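PDB 4R3U: 2-hydroxyisobutyryl-CoA mutase large subunit from Aquincola tertiaricarbonis, which catalyses, together with its small cobalamin-binding partner subunit, the interconversion of 2-hydroxyisobutyryl-CoA and (S)-3-hydroxybutyryl-CoA. Local coordinates for the interface of chains A and B. Coordinates in Å, arbitrary orientation; residue numbers count along the deposited sequence, not the author numbering. Chains: chain A/B, 2-hydroxyisobutyryl-CoA mutase large subunit.

Two patches of the two-fold interface between the large subunits of this B12-dependent mutase each combine a salt bridge with apolar packing. The C-alpha centres of contact 1 and contact 2 lie about 22 Å apart, and the two share no residue. Contact 1 sets the end of helix 34-41 and the following loop of chain A against the 3-10 helix 90-92 region of chain B, beside the substrate site. Contact 2 sets 3-10 helix 354-356, helix 357-370 and loops of chain A against B:Gln120, helix 390-405 and the residue that follows it. Symmetry repeats both with the chains exchanged, joining the two large subunits of the tetramer.

Contact 1: the interface of chains A and B. Residues chain A 38, 41-45; chain B 89, 92-94.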
ATOM      1  N   PHE A  38       1.854 -13.789  29.318  1.00 44.47           N
ATOM      2  CA  PHE A  38       2.183 -13.889  27.906  1.00 42.70           C
ATOM      3  C   PHE A  38       3.692 -13.737  27.648  1.00 47.49           C
ATOM      4  O   PHE A  38       4.263 -14.517  26.881  1.00 46.11           O
ATOM      5  CB  PHE A  38       1.365 -12.851  27.095  1.00 42.95           C
ATOM      6  CG  PHE A  38       0.093 -13.440  26.523  1.00 43.45           C
ATOM      7  CD1 PHE A  38      -0.975 -13.779  27.355  1.00 46.13           C
ATOM      8  CD2 PHE A  38      -0.020 -13.700  25.161  1.00 42.39           C
ATOM      9  CE1 PHE A  38      -2.138 -14.359  26.827  1.00 45.57           C
ATOM     10  CE2 PHE A  38      -1.169 -14.300  24.640  1.00 44.15           C
ATOM     11  CZ  PHE A  38      -2.219 -14.638  25.479  1.00 43.22           C
ATOM     12  N   LYS A  41       5.219 -17.086  28.276  1.00 47.66           N
ATOM     13  CA  LYS A  41       4.884 -17.959  27.137  1.00 46.78           C
ATOM     14  C   LYS A  41       5.807 -17.637  25.950  1.00 51.53           C
ATOM     15  O   LYS A  41       6.332 -18.548  25.305  1.00 52.03           O
ATOM     16  CB  LYS A  41       3.462 -17.642  26.598  1.00 47.65           C
ATOM     17  CG  LYS A  41       2.247 -18.108  27.350  1.00 54.07           C
ATOM     18  CD  LYS A  41       1.041 -17.806  26.441  1.00 58.04           C
ATOM     19  CE  LYS A  41      -0.293 -18.190  27.029  1.00 61.82           C
ATOM     20  NZ  LYS A  41      -1.353 -18.135  25.993  1.00 67.72           N
ATOM     21  N   ALA A  42       5.883 -16.332  25.596  1.00 45.89           N
ATOM     22  CA  ALA A  42       6.621 -15.797  24.457  1.00 44.33           C
ATOM     23  C   ALA A  42       6.966 -14.306  24.680  1.00 48.62           C
ATOM     24  O   ALA A  42       6.074 -13.449  24.588  1.00 45.13           O
ATOM     25  CB  ALA A  42       5.798 -15.947  23.189  1.00 43.11           C
ATOM     26  N   PRO A  43       8.253 -13.971  24.981  1.00 47.27           N
ATOM     27  CA  PRO A  43       8.606 -12.558  25.196  1.00 45.26           C
ATOM     28  C   PRO A  43       8.553 -11.730  23.917  1.00 42.52           C
ATOM     29  O   PRO A  43       8.502 -12.283  22.832  1.00 40.87           O
ATOM     30  CB  PRO A  43      10.024 -12.637  25.767  1.00 48.63           C
ATOM     31  CG  PRO A  43      10.584 -13.878  25.222  1.00 54.21           C
ATOM     32  CD  PRO A  43       9.433 -14.849  25.172  1.00 50.33           C
ATOM     33  N   GLU A  44       8.576 -10.406  24.057  1.00 36.76           N
ATOM     34  CA  GLU A  44       8.565  -9.493  22.930  1.00 34.88           C
ATOM     35  C   GLU A  44       9.899  -9.482  22.223  1.00 38.71           C
ATOM     36  O   GLU A  44      10.881  -9.923  22.809  1.00 38.43           O
ATOM     37  CB  GLU A  44       8.109  -8.089  23.338  1.00 34.79           C
ATOM     38  CG  GLU A  44       6.640  -8.093  23.693  1.00 35.47           C
ATOM     39  CD  GLU A  44       6.068  -6.853  24.326  1.00 39.55           C
ATOM     40  OE1 GLU A  44       6.686  -6.321  25.276  1.00 31.65           O
ATOM     41  OE2 GLU A  44       4.953  -6.455  23.922  1.00 36.77           O
ATOM     42  N   ARG A  45       9.929  -9.031  20.947  1.00 34.99           N
ATOM     43  CA  ARG A  45      11.151  -9.006  20.141  1.00 35.44           C
ATOM     44  C   ARG A  45      12.244  -8.087  20.702  1.00 42.07           C
ATOM     45  O   ARG A  45      13.438  -8.397  20.559  1.00 43.03           O
ATOM     46  CB  ARG A  45      10.849  -8.617  18.695  1.00 34.65           C
ATOM     47  CG  ARG A  45      10.083  -9.666  17.907  1.00 43.29           C
ATOM     48  CD  ARG A  45       9.731  -9.183  16.505  1.00 39.95           C
ATOM     49  NE  ARG A  45       8.632  -8.211  16.487  1.00 48.28           N
ATOM     50  CZ  ARG A  45       8.777  -6.902  16.262  1.00 59.91           C
ATOM     51  NH1 ARG A  45       9.990  -6.379  16.072  1.00 43.44           N
ATOM     52  NH2 ARG A  45       7.713  -6.100  16.252  1.00 36.64           N
TER
ATOM     53  N   THR B  89       0.011  -8.705  23.875  1.00 33.86           N
ATOM     54  CA  THR B  89       1.337  -8.411  23.321  1.00 32.84           C
ATOM     55  C   THR B  89       1.353  -8.320  21.809  1.00 34.72           C
ATOM     56  O   THR B  89       2.264  -7.689  21.233  1.00 32.09           O
ATOM     57  CB  THR B  89       2.351  -9.407  23.897  1.00 53.50           C
ATOM     58  OG1 THR B  89       3.625  -9.204  23.351  1.00 68.63           O
ATOM     59  CG2 THR B  89       1.905 -10.826  23.776  1.00 49.36           C
ATOM     60  N   ARG B  92       4.222  -7.474  18.831  1.00 32.51           N
ATOM     61  CA  ARG B  92       5.517  -7.135  19.443  1.00 32.91           C
ATOM     62  C   ARG B  92       6.185  -8.443  19.922  1.00 37.24           C
ATOM     63  O   ARG B  92       7.396  -8.484  20.187  1.00 36.50           O
ATOM     64  CB  ARG B  92       5.341  -6.193  20.648  1.00 29.94           C
ATOM     65  CG  ARG B  92       4.610  -4.904  20.349  1.00 23.96           C
ATOM     66  CD  ARG B  92       4.182  -4.246  21.637  1.00 29.56           C
ATOM     67  NE  ARG B  92       5.072  -3.124  21.838  1.00 36.71           N
ATOM     68  CZ  ARG B  92       5.900  -2.983  22.850  1.00 51.66           C
ATOM     69  NH1 ARG B  92       5.946  -3.891  23.810  1.00 46.27           N
ATOM     70  NH2 ARG B  92       6.682  -1.921  22.922  1.00 39.19           N
ATOM     71  N   SER B  93       5.361  -9.488  20.085  1.00 32.66           N
ATOM     72  CA  SER B  93       5.784 -10.796  20.551  1.00 32.64           C
ATOM     73  C   SER B  93       5.690 -11.811  19.420  1.00 35.73           C
ATOM     74  O   SER B  93       6.671 -12.495  19.172  1.00 37.16           O
ATOM     75  CB  SER B  93       4.975 -11.214  21.763  1.00 35.66           C
ATOM     76  OG  SER B  93       5.349 -12.506  22.201  1.00 53.58           O
ATOM     77  N   ARG B  94       4.540 -11.905  18.726  1.00 30.34           N
ATOM     78  CA  ARG B  94       4.394 -12.820  17.594  1.00 29.86           C
ATOM     79  C   ARG B  94       3.648 -12.145  16.455  1.00 34.87           C
ATOM     80  O   ARG B  94       2.506 -11.705  16.642  1.00 35.68           O
ATOM     81  CB  ARG B  94       3.690 -14.129  17.981  1.00 29.60           C
ATOM     82  CG  ARG B  94       4.352 -14.906  19.113  1.00 33.53           C
ATOM     83  CD  ARG B  94       5.439 -15.851  18.654  1.00 34.49           C
ATOM     84  NE  ARG B  94       5.888 -16.711  19.755  1.00 50.42           N
ATOM     85  CZ  ARG B  94       5.304 -17.855  20.112  1.00 69.50           C
ATOM     86  NH1 ARG B  94       4.230 -18.297  19.461  1.00 59.88           N
ATOM     87  NH2 ARG B  94       5.790 -18.567  21.115  1.00 51.17           N
TER
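In this acyl-CoA mutase large subunit, the loop after helix 34-41 of chain A lies along the B:Thr89 to B:Arg94 segment of chain B, which includes the 3-10 helix 90-92 and borders the CoA-substrate site.

The charged part is a salt bridge between the carboxylate of A:Glu44 and the guanidinium of B:Arg92. A:Glu44 runs out extended beyond CG, whereas B:Arg92 bends at chi3 (105°) and crosses it obliquely, so that B:Arg92 NH1 lies 2.8 Å from A:Glu44 OE2. The oxygen sits at the edge of the guanidinium, in its plane, but the nitrogen comes from above the carboxylate plane, the two planes being 67° apart. The hydroxyl OG1 of B:Thr89, anti to its backbone N, donates to A:Glu44 OE2 at 3.1 Å, again from above that plane. An alanine in place of A:Glu44 would remove this doubly gripped oxygen and would probably leave B:Arg92 less firmly held and B:Thr89, a substrate-binding residue, without one of its restraints.

Backbone carbonyls accept the other polar links. The amide N of A:Arg45 donates to B:Arg92 O at 2.7 Å, nearly along the C=O axis. B:Ser93 points OG, anti to its backbone N (chi1 178°), at A:Ala42 O, 2.7 Å away, approaching from above the carbonyl plane; OG makes a weak bond to A:Pro43 O.

Apolar packing flanks these bonds. The methyl CG2 of B:Thr89, in the crowded position between N and the carbonyl carbon, meets A:Phe38 CD2 at 3.7 Å. A:Ala42 CB rests against the guanidinium of B:Arg94, 3.7 Å from its CZ.

Contact 2: the interface of chains A and B. Residues chain A 353, 356, 360, 478, 483, 485; chain B 120, 398, 401-402, 405-406.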
ATOM      1  N   GLN A 353      14.823  -6.485  -6.133  1.00 24.06           N
ATOM      2  CA  GLN A 353      13.376  -6.698  -6.010  1.00 22.26           C
ATOM      3  C   GLN A 353      12.587  -5.394  -6.150  1.00 25.24           C
ATOM      4  O   GLN A 353      11.604  -5.172  -5.419  1.00 24.24           O
ATOM      5  CB  GLN A 353      13.061  -7.403  -4.676  1.00 22.66           C
ATOM      6  CG  GLN A 353      13.757  -8.744  -4.509  1.00 19.86           C
ATOM      7  CD  GLN A 353      13.228  -9.459  -3.307  1.00 29.80           C
ATOM      8  OE1 GLN A 353      13.986  -9.840  -2.406  1.00 32.23           O
ATOM      9  NE2 GLN A 353      11.921  -9.720  -3.324  1.00 23.97           N
ATOM     10  N   VAL A 356       8.736  -4.324  -5.505  1.00 22.17           N
ATOM     11  CA  VAL A 356       8.328  -4.271  -4.102  1.00 22.89           C
ATOM     12  C   VAL A 356       8.208  -2.797  -3.617  1.00 23.12           C
ATOM     13  O   VAL A 356       7.436  -2.511  -2.706  1.00 20.89           O
ATOM     14  CB  VAL A 356       9.290  -5.179  -3.287  1.00 27.18           C
ATOM     15  CG1 VAL A 356      10.218  -4.401  -2.373  1.00 27.36           C
ATOM     16  CG2 VAL A 356       8.533  -6.228  -2.547  1.00 27.62           C
ATOM     17  N   ARG A 360       5.905  -0.148  -0.731  1.00 21.88           N
ATOM     18  CA  ARG A 360       6.548   0.863   0.097  1.00 20.99           C
ATOM     19  C   ARG A 360       5.934   2.218  -0.152  1.00 24.23           C
ATOM     20  O   ARG A 360       5.545   2.887   0.801  1.00 26.03           O
ATOM     21  CB  ARG A 360       8.056   0.928  -0.223  1.00 20.61           C
ATOM     22  CG  ARG A 360       8.842  -0.295   0.217  1.00 17.74           C
ATOM     23  CD  ARG A 360      10.305  -0.144  -0.109  1.00 14.00           C
ATOM     24  NE  ARG A 360      11.099  -1.155   0.579  1.00 19.24           N
ATOM     25  CZ  ARG A 360      11.899  -2.033  -0.005  1.00 27.67           C
ATOM     26  NH1 ARG A 360      12.046  -2.033  -1.324  1.00 20.54           N
ATOM     27  NH2 ARG A 360      12.572  -2.914   0.729  1.00 19.61           N
ATOM     28  N   ILE A 478      13.961  -5.080   3.226  1.00 22.81           N
ATOM     29  CA  ILE A 478      13.546  -6.206   2.393  1.00 22.98           C
ATOM     30  C   ILE A 478      14.276  -6.129   1.023  1.00 28.90           C
ATOM     31  O   ILE A 478      14.308  -5.064   0.388  1.00 28.39           O
ATOM     32  CB  ILE A 478      11.979  -6.312   2.265  1.00 23.27           C
ATOM     33  CG1 ILE A 478      11.205  -6.231   3.622  1.00 22.85           C
ATOM     34  CG2 ILE A 478      11.538  -7.504   1.449  1.00 21.22           C
ATOM     35  CD1 ILE A 478      11.552  -7.238   4.754  1.00 21.93           C
ATOM     36  N   PHE A 483      15.203 -11.455   3.207  1.00 28.54           N
ATOM     37  CA  PHE A 483      14.616 -12.151   2.060  1.00 26.83           C
ATOM     38  C   PHE A 483      15.410 -11.866   0.794  1.00 28.52           C
ATOM     39  O   PHE A 483      14.826 -11.655  -0.273  1.00 29.57           O
ATOM     40  CB  PHE A 483      13.097 -11.853   1.928  1.00 26.28           C
ATOM     41  CG  PHE A 483      12.292 -12.158   3.173  1.00 26.32           C
ATOM     42  CD1 PHE A 483      11.894 -13.451   3.465  1.00 27.99           C
ATOM     43  CD2 PHE A 483      11.969 -11.151   4.076  1.00 27.08           C
ATOM     44  CE1 PHE A 483      11.242 -13.743   4.664  1.00 29.35           C
ATOM     45  CE2 PHE A 483      11.317 -11.447   5.283  1.00 28.72           C
ATOM     46  CZ  PHE A 483      10.958 -12.738   5.568  1.00 27.72           C
ATOM     47  N   GLU A 485      17.595 -12.358  -2.431  1.00 31.20           N
ATOM     48  CA  GLU A 485      17.463 -13.282  -3.554  1.00 32.94           C
ATOM     49  C   GLU A 485      18.623 -13.141  -4.506  1.00 43.28           C
ATOM     50  O   GLU A 485      19.104 -12.034  -4.685  1.00 41.53           O
ATOM     51  CB  GLU A 485      16.188 -12.946  -4.348  1.00 33.04           C
ATOM     52  CG  GLU A 485      14.892 -13.390  -3.693  1.00 44.48           C
ATOM     53  CD  GLU A 485      13.621 -12.878  -4.355  1.00 56.29           C
ATOM     54  OE1 GLU A 485      13.604 -12.680  -5.592  1.00 36.69           O
ATOM     55  OE2 GLU A 485      12.636 -12.665  -3.619  1.00 54.88           O
TER
ATOM     56  N   GLN B 120      10.079 -18.555   0.580  1.00 20.40           N
ATOM     57  CA  GLN B 120       9.787 -17.128   0.405  1.00 19.69           C
ATOM     58  C   GLN B 120       9.352 -16.400   1.686  1.00 23.61           C
ATOM     59  O   GLN B 120       9.210 -15.178   1.670  1.00 24.77           O
ATOM     60  CB  GLN B 120       8.805 -16.871  -0.747  1.00 19.57           C
ATOM     61  CG  GLN B 120       9.305 -17.279  -2.140  1.00 17.40           C
ATOM     62  CD  GLN B 120      10.765 -17.020  -2.456  1.00 25.16           C
ATOM     63  OE1 GLN B 120      11.352 -15.990  -2.154  1.00 24.70           O
ATOM     64  NE2 GLN B 120      11.375 -17.957  -3.087  1.00 25.76           N
ATOM     65  N   ARG B 398       6.036 -10.414   0.110  1.00 17.18           N
ATOM     66  CA  ARG B 398       6.870  -9.222   0.286  1.00 16.41           C
ATOM     67  C   ARG B 398       6.052  -8.058   0.839  1.00 18.34           C
ATOM     68  O   ARG B 398       6.558  -7.278   1.659  1.00 17.49           O
ATOM     69  CB  ARG B 398       7.601  -8.833  -1.016  1.00 14.11           C
ATOM     70  CG  ARG B 398       8.628  -9.841  -1.534  1.00 16.74           C
ATOM     71  CD  ARG B 398       9.849 -10.033  -0.653  1.00 22.08           C
ATOM     72  NE  ARG B 398      10.670 -11.133  -1.150  1.00 26.00           N
ATOM     73  CZ  ARG B 398      10.639 -12.380  -0.676  1.00 36.55           C
ATOM     74  NH1 ARG B 398       9.835 -12.700   0.328  1.00 17.32           N
ATOM     75  NH2 ARG B 398      11.416 -13.314  -1.204  1.00 21.90           N
ATOM     76  N   GLN B 401       5.637  -8.732   4.599  1.00 17.06           N
ATOM     77  CA  GLN B 401       6.988  -8.554   5.171  1.00 16.22           C
ATOM     78  C   GLN B 401       7.412  -7.089   5.255  1.00 20.82           C
ATOM     79  O   GLN B 401       8.078  -6.749   6.204  1.00 22.04           O
ATOM     80  CB  GLN B 401       8.008  -9.388   4.401  1.00 15.59           C
ATOM     81  CG  GLN B 401       7.704 -10.895   4.502  1.00 13.97           C
ATOM     82  CD  GLN B 401       8.259 -11.692   3.344  1.00 30.00           C
ATOM     83  OE1 GLN B 401       8.733 -11.154   2.326  1.00 30.23           O
ATOM     84  NE2 GLN B 401       8.195 -13.000   3.464  1.00 17.06           N
ATOM     85  N   ILE B 402       6.986  -6.222   4.302  1.00 18.89           N
ATOM     86  CA  ILE B 402       7.237  -4.784   4.322  1.00 19.23           C
ATOM     87  C   ILE B 402       6.418  -4.120   5.439  1.00 22.72           C
ATOM     88  O   ILE B 402       6.946  -3.272   6.167  1.00 23.51           O
ATOM     89  CB  ILE B 402       7.033  -4.148   2.898  1.00 21.30           C
ATOM     90  CG1 ILE B 402       8.334  -4.328   2.059  1.00 21.87           C
ATOM     91  CG2 ILE B 402       6.644  -2.648   2.957  1.00 19.51           C
ATOM     92  CD1 ILE B 402       8.164  -4.381   0.648  1.00 22.11           C
ATOM     93  N   GLU B 405       7.945  -5.532   8.819  1.00 22.75           N
ATOM     94  CA  GLU B 405       9.305  -5.133   9.161  1.00 21.79           C
ATOM     95  C   GLU B 405       9.698  -3.690   8.870  1.00 23.67           C
ATOM     96  O   GLU B 405      10.580  -3.180   9.551  1.00 24.52           O
ATOM     97  CB  GLU B 405      10.324  -6.112   8.555  1.00 22.66           C
ATOM     98  CG  GLU B 405      10.019  -7.574   8.842  1.00 24.78           C
ATOM     99  CD  GLU B 405      11.157  -8.547   8.616  1.00 39.76           C
ATOM    100  OE1 GLU B 405      12.302  -8.246   9.025  1.00 33.15           O
ATOM    101  OE2 GLU B 405      10.892  -9.631   8.051  1.00 39.05           O
ATOM    102  N   GLU B 406       9.096  -3.040   7.884  1.00 19.48           N
ATOM    103  CA  GLU B 406       9.535  -1.695   7.524  1.00 20.22           C
ATOM    104  C   GLU B 406       8.651  -0.532   7.946  1.00 25.37           C
ATOM    105  O   GLU B 406       9.151   0.592   8.075  1.00 25.76           O
ATOM    106  CB  GLU B 406       9.819  -1.616   6.014  1.00 20.37           C
ATOM    107  CG  GLU B 406      10.911  -2.549   5.528  1.00 18.75           C
ATOM    108  CD  GLU B 406      11.388  -2.181   4.143  1.00 28.94           C
ATOM    109  OE1 GLU B 406      10.822  -1.247   3.536  1.00 25.06           O
ATOM    110  OE2 GLU B 406      12.285  -2.877   3.629  1.00 27.66           O
TER
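Helix 390-405 of one mutase subunit presents B:Arg398, B:Gln401 and B:Ile402 to loops and helix 357-370 of the other, in a patch of the two-fold large-subunit interface held by salt bridges at both ends.

At one end, A:Arg360, extended from CG to NE, grips B:Glu406 side-on. A:Arg360 NE donates to B:Glu406 OE1 at 3.0 Å and its NH2 to B:Glu406 OE2 at 2.9 Å, both nearly straight and both on syn lone pairs, with guanidinium and carboxylate almost coplanar (18° apart). The backbone N of A:Ile478 also donates to B:Glu406 OE2, nearly along the C-O axis, while A:Ile478 O accepts from A:Arg360 NH2. This carbonyl, on the same chain as the arginine, would help fix the rotation of the guanidinium.

At the other end, B:Arg398 bends at chi2 (-66°) and sends NH2 to the anti lone pair of A:Glu485 OE2, 2.8 Å away. Within chain B, NH1 meets B:Gln120 O in plane and also reaches B:Gln401 OE1, while the bond from NH2 to B:Gln120 OE1 is bent and tilted out of the guanidinium plane; these bonds are likely to hold the guanidinium in the orientation that faces A:Glu485.

The nonpolar core lies between these ends. B:Ile402 CD1 touches A:Val356 CG1 at 3.7 Å, and A:Ile478 CG2 packs on the B:Arg398 aliphatic chain. A:Phe483 covers polar groups: its CB stands over the centre of the B:Arg398 guanidinium, and the B:Gln401 amide lies over one ring face toward the rim, B:Gln401 NE2 being 3.4 Å from CE1 of A:Phe483. B:Gln401 NE2 donates to B:Gln120 O at 3.0 Å, in the carbonyl plane.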